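Local coordinates for protein phospholyase (Arthrobacter aurescens, PDB 5G4I) that uses pyridoxal phosphate to eliminate phosphate from a phosphorylated amine, probably phosphoethanolamine, as a phospholyase related to class III transaminases, at residues N124-T135 with A244-E252; I234-R242 with M269-V277. All coordinates share one frame; numbering follows the deposited sequence.

Helix segment 124-135 comes first in the chain. After 108 intervening residues, segment 244-252 returns to it, and interaction 1 closes this long loop. Segment 234-242 lies just before 244-252. Interaction 2 closes a shorter loop, with 26 residues between 234-242 and 269-277. The segments alternate along the chain, so the two contacts cross rather than nest. Both reach the same mixed sheet, where strands 247-251 and 276-279 are parallel neighbours. Helices 120-135 and 233-243 cover opposite faces of it. The contacts also touch directly: V248 N probably donates to E275 OE1, and G246 N probably donates to V241 O.

Interaction 1 (N124-T135 with A244-E252). With PLP (pyridoxal-5'-phosphate), chain C.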
loop_
_atom_site.group_PDB
_atom_site.type_symbol
_atom_site.label_atom_id
_atom_site.label_comp_id
_atom_site.label_asym_id
_atom_site.label_seq_id
_atom_site.Cartn_x
_atom_site.Cartn_y
_atom_site.Cartn_z
ATOM N N ASN A 124 -8.025 -0.633 -4.858
ATOM C CA ASN A 124 -9.122 -1.580 -5.123
ATOM C C ASN A 124 -9.614 -2.212 -3.813
ATOM O O ASN A 124 -10.856 -2.424 -3.682
ATOM C CB ASN A 124 -8.711 -2.677 -6.130
ATOM C CG ASN A 124 -8.731 -2.224 -7.569
ATOM O OD1 ASN A 124 -9.620 -1.447 -7.954
ATOM N ND2 ASN A 124 -7.866 -2.774 -8.391
ATOM N N GLU A 125 -8.771 -2.515 -2.830
ATOM C CA GLU A 125 -9.231 -2.977 -1.513
ATOM C C GLU A 125 -10.178 -1.982 -0.927
ATOM O O GLU A 125 -11.273 -2.379 -0.413
ATOM C CB GLU A 125 -7.998 -3.157 -0.579
ATOM C CG GLU A 125 -8.353 -3.617 0.814
ATOM C CD GLU A 125 -8.739 -5.048 0.960
ATOM O OE1 GLU A 125 -8.659 -5.833 0.002
ATOM O OE2 GLU A 125 -9.153 -5.438 2.109
ATOM N N LEU A 126 -9.827 -0.693 -0.914
ATOM C CA LEU A 126 -10.710 0.360 -0.332
ATOM C C LEU A 126 -11.992 0.495 -1.119
ATOM O O LEU A 126 -13.087 0.634 -0.485
ATOM C CB LEU A 126 -9.940 1.689 -0.229
ATOM C CG LEU A 126 -10.727 2.887 0.269
ATOM C CD1 LEU A 126 -11.246 2.679 1.665
ATOM C CD2 LEU A 126 -9.814 4.153 0.219
ATOM N N ALA A 127 -11.917 0.512 -2.441
ATOM C CA ALA A 127 -13.171 0.610 -3.226
ATOM C C ALA A 127 -14.126 -0.526 -2.918
ATOM O O ALA A 127 -15.365 -0.269 -2.820
ATOM C CB ALA A 127 -12.877 0.717 -4.719
ATOM N N LEU A 128 -13.647 -1.784 -2.821
ATOM C CA LEU A 128 -14.561 -2.931 -2.499
ATOM C C LEU A 128 -15.170 -2.705 -1.114
ATOM O O LEU A 128 -16.337 -3.077 -0.845
ATOM C CB LEU A 128 -13.812 -4.286 -2.595
ATOM C CG LEU A 128 -13.413 -4.774 -3.982
ATOM C CD1 LEU A 128 -12.666 -6.052 -3.790
ATOM C CD2 LEU A 128 -14.659 -5.030 -4.815
ATOM N N ARG A 129 -14.365 -2.187 -0.161
ATOM C CA ARG A 129 -14.824 -1.918 1.215
ATOM C C ARG A 129 -15.898 -0.856 1.269
ATOM O O ARG A 129 -16.993 -1.027 1.956
ATOM C CB ARG A 129 -13.586 -1.649 2.107
ATOM C CG ARG A 129 -13.942 -1.518 3.639
ATOM C CD ARG A 129 -12.672 -1.303 4.495
ATOM N NE ARG A 129 -13.096 -1.061 5.901
ATOM C CZ ARG A 129 -12.487 -0.266 6.781
ATOM N NH1 ARG A 129 -11.301 0.255 6.530
ATOM N NH2 ARG A 129 -13.028 -0.047 7.979
ATOM N N ILE A 130 -15.696 0.268 0.621
ATOM C CA ILE A 130 -16.760 1.353 0.488
ATOM C C ILE A 130 -17.982 0.726 -0.087
ATOM O O ILE A 130 -19.115 0.971 0.474
ATOM C CB ILE A 130 -16.208 2.489 -0.408
ATOM C CG1 ILE A 130 -15.088 3.291 0.285
ATOM C CG2 ILE A 130 -17.368 3.456 -0.781
ATOM C CD1 ILE A 130 -14.234 4.154 -0.702
ATOM N N ALA A 131 -17.887 -0.010 -1.166
ATOM C CA ALA A 131 -19.058 -0.573 -1.820
ATOM C C ALA A 131 -19.806 -1.543 -0.908
ATOM O O ALA A 131 -21.096 -1.514 -0.843
ATOM C CB ALA A 131 -18.709 -1.225 -3.152
ATOM N N ARG A 132 -19.102 -2.483 -0.272
ATOM C CA ARG A 132 -19.791 -3.536 0.617
ATOM C C ARG A 132 -20.551 -2.792 1.716
ATOM O O ARG A 132 -21.767 -3.146 2.019
ATOM C CB ARG A 132 -18.670 -4.434 1.260
ATOM C CG ARG A 132 -19.055 -5.751 1.746
ATOM C CD ARG A 132 -17.855 -6.478 2.315
ATOM N NE ARG A 132 -16.740 -6.622 1.388
ATOM C CZ ARG A 132 -15.529 -6.038 1.489
ATOM N NH1 ARG A 132 -15.216 -5.272 2.466
ATOM N NH2 ARG A 132 -14.648 -6.317 0.519
ATOM N N GLN A 133 -19.996 -1.775 2.351
ATOM C CA GLN A 133 -20.703 -1.057 3.440
ATOM C C GLN A 133 -21.879 -0.238 2.920
ATOM O O GLN A 133 -22.982 -0.182 3.569
ATOM C CB GLN A 133 -19.779 -0.090 4.189
ATOM C CG GLN A 133 -18.581 -0.737 4.920
ATOM C CD GLN A 133 -17.843 0.201 5.860
ATOM O OE1 GLN A 133 -18.301 1.360 6.100
ATOM N NE2 GLN A 133 -16.699 -0.228 6.400
ATOM N N HIS A 134 -21.752 0.384 1.746
ATOM C CA HIS A 134 -22.835 1.215 1.199
ATOM C C HIS A 134 -24.033 0.379 0.701
ATOM O O HIS A 134 -25.208 0.727 0.987
ATOM C CB HIS A 134 -22.322 2.010 -0.031
ATOM C CG HIS A 134 -23.396 2.785 -0.723
ATOM N ND1 HIS A 134 -24.038 2.422 -1.877
ATOM C CD2 HIS A 134 -23.969 3.932 -0.307
ATOM C CE1 HIS A 134 -24.997 3.325 -2.154
ATOM N NE2 HIS A 134 -24.967 4.251 -1.210
ATOM N N THR A 135 -23.768 -0.731 0.016
ATOM C CA THR A 135 -24.789 -1.549 -0.628
ATOM C C THR A 135 -25.456 -2.468 0.374
ATOM O O THR A 135 -26.648 -2.899 0.122
ATOM C CB THR A 135 -24.243 -2.376 -1.773
ATOM O OG1 THR A 135 -23.323 -3.391 -1.335
ATOM C CG2 THR A 135 -23.687 -1.480 -2.898
ATOM N N ALA A 244 -30.024 -4.131 -9.126
ATOM C CA ALA A 244 -29.731 -5.068 -8.041
ATOM C C ALA A 244 -29.166 -4.373 -6.790
ATOM O O ALA A 244 -28.801 -5.070 -5.850
ATOM C CB ALA A 244 -28.804 -6.171 -8.479
ATOM N N GLY A 245 -29.068 -3.030 -6.783
ATOM C CA GLY A 245 -28.568 -2.320 -5.625
ATOM C C GLY A 245 -27.043 -2.239 -5.498
ATOM O O GLY A 245 -26.547 -1.921 -4.428
ATOM N N GLY A 246 -26.371 -2.460 -6.579
ATOM C CA GLY A 246 -24.878 -2.455 -6.614
ATOM C C GLY A 246 -24.292 -1.222 -7.294
ATOM O O GLY A 246 -25.011 -0.339 -7.831
ATOM N N LEU A 247 -22.944 -1.159 -7.315
ATOM C CA LEU A 247 -22.147 -0.049 -7.872
ATOM C C LEU A 247 -21.208 -0.571 -8.949
ATOM O O LEU A 247 -20.862 -1.756 -9.005
ATOM C CB LEU A 247 -21.288 0.643 -6.767
ATOM C CG LEU A 247 -22.054 1.126 -5.521
ATOM C CD1 LEU A 247 -21.127 1.698 -4.456
ATOM C CD2 LEU A 247 -23.090 2.176 -5.897
ATOM N N VAL A 248 -20.726 0.360 -9.746
ATOM C CA VAL A 248 -19.717 0.068 -10.795
ATOM C C VAL A 248 -18.366 0.677 -10.422
ATOM O O VAL A 248 -18.290 1.892 -10.102
ATOM C CB VAL A 248 -20.165 0.620 -12.170
ATOM C CG1 VAL A 248 -19.037 0.379 -13.214
ATOM C CG2 VAL A 248 -21.487 -0.033 -12.606
ATOM N N ILE A 249 -17.300 -0.165 -10.446
ATOM C CA ILE A 249 -15.923 0.277 -10.207
ATOM C C ILE A 249 -15.152 0.130 -11.569
ATOM O O ILE A 249 -14.993 -0.989 -12.069
ATOM C CB ILE A 249 -15.135 -0.506 -9.134
ATOM C CG1 ILE A 249 -15.868 -0.525 -7.753
ATOM C CG2 ILE A 249 -13.705 0.101 -8.950
ATOM C CD1 ILE A 249 -15.325 -1.580 -6.814
ATOM N N SER A 250 -14.612 1.263 -12.093
ATOM C CA SER A 250 -13.604 1.169 -13.199
ATOM C C SER A 250 -12.203 1.148 -12.616
ATOM O O SER A 250 -11.807 2.184 -11.980
ATOM C CB SER A 250 -13.730 2.342 -14.184
ATOM O OG SER A 250 -12.820 2.178 -15.268
ATOM N N ASP A 251 -11.465 0.057 -12.874
ATOM C CA ASP A 251 -10.043 -0.071 -12.465
ATOM C C ASP A 251 -9.231 0.513 -13.642
ATOM O O ASP A 251 -9.188 -0.073 -14.708
ATOM C CB ASP A 251 -9.734 -1.535 -12.211
ATOM C CG ASP A 251 -8.278 -1.797 -11.858
ATOM O OD1 ASP A 251 -7.434 -0.952 -12.164
ATOM O OD2 ASP A 251 -7.988 -2.926 -11.357
ATOM N N GLU A 252 -8.680 1.723 -13.387
ATOM C CA GLU A 252 -7.901 2.505 -14.374
ATOM C C GLU A 252 -6.433 2.305 -14.228
ATOM O O GLU A 252 -5.654 3.092 -14.816
ATOM C CB GLU A 252 -8.276 3.979 -14.293
ATOM C CG GLU A 252 -9.707 4.267 -14.690
ATOM C CD GLU A 252 -10.007 4.216 -16.176
ATOM O OE1 GLU A 252 -9.056 4.352 -16.970
ATOM O OE2 GLU A 252 -11.205 4.073 -16.503
HETATM N N1 PLP C . -5.339 -3.652 -11.178
HETATM C C2 PLP C . -4.768 -3.643 -12.406
HETATM C C2A PLP C . -5.634 -3.567 -13.636
HETATM C C3 PLP C . -3.291 -3.706 -12.544
HETATM O O3 PLP C . -2.695 -3.698 -13.768
HETATM C C4 PLP C . -2.492 -3.779 -11.300
HETATM C C4A PLP C . -1.014 -3.845 -11.335
HETATM C C5 PLP C . -3.238 -3.781 -10.019
HETATM C C6 PLP C . -4.629 -3.717 -10.037
HETATM C C5A PLP C . -2.495 -3.854 -8.704
HETATM O O4P PLP C . -1.500 -2.834 -8.662
HETATM P P PLP C . -0.375 -2.837 -7.510
HETATM O O1P PLP C . 0.609 -3.888 -7.965
HETATM O O2P PLP C . 0.167 -1.428 -7.526
HETATM O O3P PLP C . -1.138 -3.198 -6.258
HETATM O O HOH W 1 -28.129 -1.989 -2.099
#
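I249 of strand 247-251 presses its CD1 methyl against A127 and L128 of helix 120-135. This is helix-on-sheet packing in the large domain of a fold type I PLP enzyme. The helix and strand segments run nearly antiparallel (174°), with axes 9.9 Å apart at closest approach.

The middle and the cofactor end are buried. I249 CD1 lies 4.0 Å from A127 CB and equally near L128 CD2. The side chains of L128 and I249 cross at about a right angle. One turn on, A131 CB meets L247 CD1 at 4.0 Å. V214 of the adjacent strand 214-217 also packs on L128, A131 and I249.

At the cofactor, N124 ND2 donates to D251 OD2 (3.0 Å, 158°). It comes from well above the carboxylate plane. D251 OD2 lies 2.8 Å from PLP N1 and is also hydrogen-bonded to H148 ND1. N124 is held in turn by T278 at OD1 and by the carbonyl of H148 at ND2. N124 therefore probably helps to fix the carboxylate that faces the pyridine nitrogen.

The other end is looser and partly open to solvent. G245 leaves the preceding helix with positive phi, in a Schellman motif. Water 1 bridges the segments, 2.8 Å from both T135 O and G245 O. The CG2 methyl of T135, anti to the carbonyl carbon, lies 3.3 Å from G245 O. The hydroxyl falls between the backbone N and the carbonyl carbon (chi1 67°). There T135 OG1 donates to A131 O (3.0 Å), on the opposite face of that carbonyl from T135 N.

Interaction 2 (I234-R242 with M269-V277); sequences IEGVATRVR and MFNVEPELV
I234 lays its CG1 over the centre of the F270 ring in a CH-pi contact. CG1 stands 3.7 Å from the F270 ring centroid and 12° off the ring normal. The opposite face of the ring carries M269 CB, offset toward the rim. The other branch of I234 turns to the loop: I234 CG2 meets V272 CG1 at 4.1 Å. One turn along the helix, A238 CB touches V272 CG2 at 4.0 Å.

E235 sits beside this apolar patch and reaches the loop backbone. Its chain bends at chi2 (78°), which brings OE2 to the backbone N of N271. There N271 N donates to E235 OE2 in a short, nearly straight bond of 2.7 Å. The donor lies above the carboxylate plane. N271 is the centre of an inverse gamma turn, so the bond grips the loop where it turns.

R242 ends the contact with an extended chain from CG to NE. The side chains of R242 and E275 come from opposite directions, and the guanidinium and carboxylate planes stand 73° apart. R242 NH2 donates to E275 OE1 (2.9 Å), which lies in the guanidinium plane. R242 NE gives E275 OE2 a weak, more bent bond in the same salt bridge. R242 NH2 also donates to E273 O at 2.9 Å, and water 2 links R242 NH1 to E273 N. A leucine here would probably leave E273 O without this donor and E275 without its charged mate, although V248 N would still hold E275 OE1.

Helix 233-243 is thus tied to the loop that leads into strand 276-279. The arrangement belongs to the alpha/beta large domain of fold type I PLP enzymes, where helices cover both faces of a seven-stranded, mainly parallel sheet.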
loop_
_atom_site.group_PDB
_atom_site.type_symbol
_atom_site.label_atom_id
_atom_site.label_comp_id
_atom_site.label_asym_id
_atom_site.label_seq_id
_atom_site.Cartn_x
_atom_site.Cartn_y
_atom_site.Cartn_z
ATOM N N ILE A 234 -21.216 -2.930 -21.704
ATOM C CA ILE A 234 -20.934 -2.263 -20.418
ATOM C C ILE A 234 -22.122 -1.508 -19.839
ATOM O O ILE A 234 -22.474 -1.527 -18.623
ATOM C CB ILE A 234 -19.658 -1.386 -20.487
ATOM C CG1 ILE A 234 -18.441 -2.261 -20.811
ATOM C CG2 ILE A 234 -19.421 -0.545 -19.248
ATOM C CD1 ILE A 234 -18.001 -3.267 -19.694
ATOM N N GLU A 235 -22.825 -0.762 -20.728
ATOM C CA GLU A 235 -24.006 -0.029 -20.325
ATOM C C GLU A 235 -25.125 -0.966 -19.784
ATOM O O GLU A 235 -25.782 -0.673 -18.782
ATOM C CB GLU A 235 -24.531 0.752 -21.571
ATOM C CG GLU A 235 -23.476 1.719 -22.229
ATOM C CD GLU A 235 -22.275 1.257 -23.206
ATOM O OE1 GLU A 235 -21.799 0.278 -23.503
ATOM O OE2 GLU A 235 -21.707 2.070 -23.821
ATOM N N GLY A 236 -25.282 -2.090 -20.451
ATOM C CA GLY A 236 -26.283 -3.122 -20.009
ATOM C C GLY A 236 -25.925 -3.729 -18.637
ATOM O O GLY A 236 -26.827 -4.006 -17.804
ATOM N N VAL A 237 -24.647 -3.996 -18.437
ATOM C CA VAL A 237 -24.172 -4.491 -17.129
ATOM C C VAL A 237 -24.446 -3.486 -16.070
ATOM O O VAL A 237 -24.997 -3.810 -14.987
ATOM C CB VAL A 237 -22.672 -4.920 -17.165
ATOM C CG1 VAL A 237 -22.221 -5.280 -15.744
ATOM C CG2 VAL A 237 -22.420 -6.031 -18.126
ATOM N N ALA A 238 -24.099 -2.188 -16.261
ATOM C CA ALA A 238 -24.385 -1.157 -15.324
ATOM C C ALA A 238 -25.888 -1.003 -14.930
ATOM O O ALA A 238 -26.178 -0.909 -13.745
ATOM C CB ALA A 238 -23.810 0.212 -15.848
ATOM N N THR A 239 -26.746 -1.053 -15.959
ATOM C CA THR A 239 -28.183 -0.949 -15.653
ATOM C C THR A 239 -28.641 -2.117 -14.741
ATOM O O THR A 239 -29.326 -1.876 -13.719
ATOM C CB THR A 239 -28.935 -0.953 -16.965
ATOM O OG1 THR A 239 -28.554 0.243 -17.725
ATOM C CG2 THR A 239 -30.426 -0.936 -16.686
ATOM N N ARG A 240 -28.161 -3.320 -15.090
ATOM C CA ARG A 240 -28.594 -4.551 -14.306
ATOM C C ARG A 240 -28.013 -4.542 -12.867
ATOM O O ARG A 240 -28.663 -4.824 -11.889
ATOM C CB ARG A 240 -28.191 -5.793 -15.042
ATOM C CG ARG A 240 -29.026 -6.016 -16.338
ATOM C CD ARG A 240 -28.338 -7.000 -17.308
ATOM N NE ARG A 240 -29.144 -7.389 -18.459
ATOM C CZ ARG A 240 -29.386 -6.584 -19.481
ATOM N NH1 ARG A 240 -28.875 -5.359 -19.546
ATOM N NH2 ARG A 240 -30.173 -7.031 -20.493
ATOM N N VAL A 241 -26.739 -4.123 -12.728
ATOM C CA VAL A 241 -26.131 -4.044 -11.439
ATOM C C VAL A 241 -26.845 -2.998 -10.529
ATOM O O VAL A 241 -27.060 -3.268 -9.356
ATOM C CB VAL A 241 -24.614 -3.697 -11.605
ATOM C CG1 VAL A 241 -23.916 -3.203 -10.269
ATOM C CG2 VAL A 241 -23.869 -4.871 -12.174
ATOM N N ARG A 242 -27.156 -1.817 -11.095
ATOM C CA ARG A 242 -27.832 -0.753 -10.305
ATOM C C ARG A 242 -29.236 -1.201 -9.916
ATOM O O ARG A 242 -29.659 -0.902 -8.777
ATOM C CB ARG A 242 -27.747 0.569 -11.031
ATOM C CG ARG A 242 -26.246 1.078 -10.987
ATOM C CD ARG A 242 -26.023 2.145 -11.955
ATOM N NE ARG A 242 -24.582 2.583 -11.831
ATOM C CZ ARG A 242 -23.965 3.268 -12.784
ATOM N NH1 ARG A 242 -24.537 3.520 -13.966
ATOM N NH2 ARG A 242 -22.691 3.651 -12.581
ATOM N N MET A 269 -14.485 5.057 -23.097
ATOM C CA MET A 269 -14.826 4.264 -24.325
ATOM C C MET A 269 -16.256 3.744 -24.312
ATOM O O MET A 269 -16.743 3.354 -25.438
ATOM C CB MET A 269 -13.828 3.121 -24.531
ATOM C CG MET A 269 -12.371 3.478 -24.681
ATOM S SD MET A 269 -11.239 2.137 -24.992
ATOM C CE MET A 269 -11.295 1.167 -23.446
ATOM N N PHE A 270 -16.952 3.754 -23.182
ATOM C CA PHE A 270 -18.324 3.250 -23.025
ATOM C C PHE A 270 -19.204 4.381 -22.597
ATOM O O PHE A 270 -18.777 5.436 -22.043
ATOM C CB PHE A 270 -18.280 2.113 -22.000
ATOM C CG PHE A 270 -17.210 1.045 -22.310
ATOM C CD1 PHE A 270 -17.386 0.150 -23.348
ATOM C CD2 PHE A 270 -16.037 0.929 -21.564
ATOM C CE1 PHE A 270 -16.445 -0.817 -23.672
ATOM C CE2 PHE A 270 -15.084 0.009 -21.913
ATOM C CZ PHE A 270 -15.274 -0.888 -22.928
ATOM N N ASN A 271 -20.506 4.189 -22.737
ATOM C CA ASN A 271 -21.446 5.189 -22.278
ATOM C C ASN A 271 -21.870 4.894 -20.811
ATOM O O ASN A 271 -22.985 4.431 -20.482
ATOM C CB ASN A 271 -22.679 5.249 -23.198
ATOM C CG ASN A 271 -23.626 6.388 -22.829
ATOM O OD1 ASN A 271 -23.258 7.396 -22.170
ATOM N ND2 ASN A 271 -24.895 6.211 -23.209
ATOM N N VAL A 272 -20.910 5.116 -19.905
ATOM C CA VAL A 272 -21.035 4.775 -18.489
ATOM C C VAL A 272 -20.316 5.835 -17.623
ATOM O O VAL A 272 -19.290 6.408 -18.058
ATOM C CB VAL A 272 -20.409 3.382 -18.155
ATOM C CG1 VAL A 272 -18.859 3.359 -18.186
ATOM C CG2 VAL A 272 -20.873 2.830 -16.802
ATOM N N GLU A 273 -20.893 6.131 -16.463
ATOM C CA GLU A 273 -20.212 6.998 -15.439
ATOM C C GLU A 273 -20.167 6.153 -14.171
ATOM O O GLU A 273 -21.164 5.958 -13.457
ATOM C CB GLU A 273 -20.913 8.318 -15.126
ATOM C CG GLU A 273 -20.089 9.151 -14.135
ATOM C CD GLU A 273 -20.791 10.466 -13.714
ATOM O OE1 GLU A 273 -21.431 11.148 -14.575
ATOM O OE2 GLU A 273 -20.752 10.850 -12.515
ATOM N N PRO A 274 -18.985 5.559 -13.853
ATOM C CA PRO A 274 -18.860 4.797 -12.607
ATOM C C PRO A 274 -19.019 5.619 -11.338
ATOM O O PRO A 274 -18.688 6.827 -11.314
ATOM C CB PRO A 274 -17.425 4.216 -12.687
ATOM C CG PRO A 274 -16.942 4.533 -13.976
ATOM C CD PRO A 274 -17.704 5.695 -14.555
ATOM N N GLU A 275 -19.442 4.970 -10.238
ATOM C CA GLU A 275 -19.482 5.553 -8.929
ATOM C C GLU A 275 -18.084 5.649 -8.250
ATOM O O GLU A 275 -17.865 6.481 -7.368
ATOM C CB GLU A 275 -20.433 4.886 -7.953
ATOM C CG GLU A 275 -21.896 4.948 -8.382
ATOM C CD GLU A 275 -22.355 3.784 -9.246
ATOM O OE1 GLU A 275 -21.580 3.071 -9.942
ATOM O OE2 GLU A 275 -23.640 3.550 -9.307
ATOM N N LEU A 276 -17.205 4.705 -8.668
ATOM C CA LEU A 276 -15.870 4.564 -8.054
ATOM C C LEU A 276 -14.879 4.286 -9.193
ATOM O O LEU A 276 -15.156 3.496 -10.118
ATOM C CB LEU A 276 -15.851 3.277 -7.137
ATOM C CG LEU A 276 -16.684 3.432 -5.802
ATOM C CD1 LEU A 276 -17.221 2.055 -5.310
ATOM C CD2 LEU A 276 -15.872 4.135 -4.750
ATOM N N VAL A 277 -13.729 4.992 -9.088
ATOM C CA VAL A 277 -12.606 4.870 -10.095
ATOM C C VAL A 277 -11.304 4.661 -9.320
ATOM O O VAL A 277 -11.004 5.439 -8.421
ATOM C CB VAL A 277 -12.506 6.115 -11.037
ATOM C CG1 VAL A 277 -11.391 5.910 -12.026
ATOM C CG2 VAL A 277 -13.812 6.360 -11.741
HETATM O O HOH W 2 -23.634 5.233 -16.088
#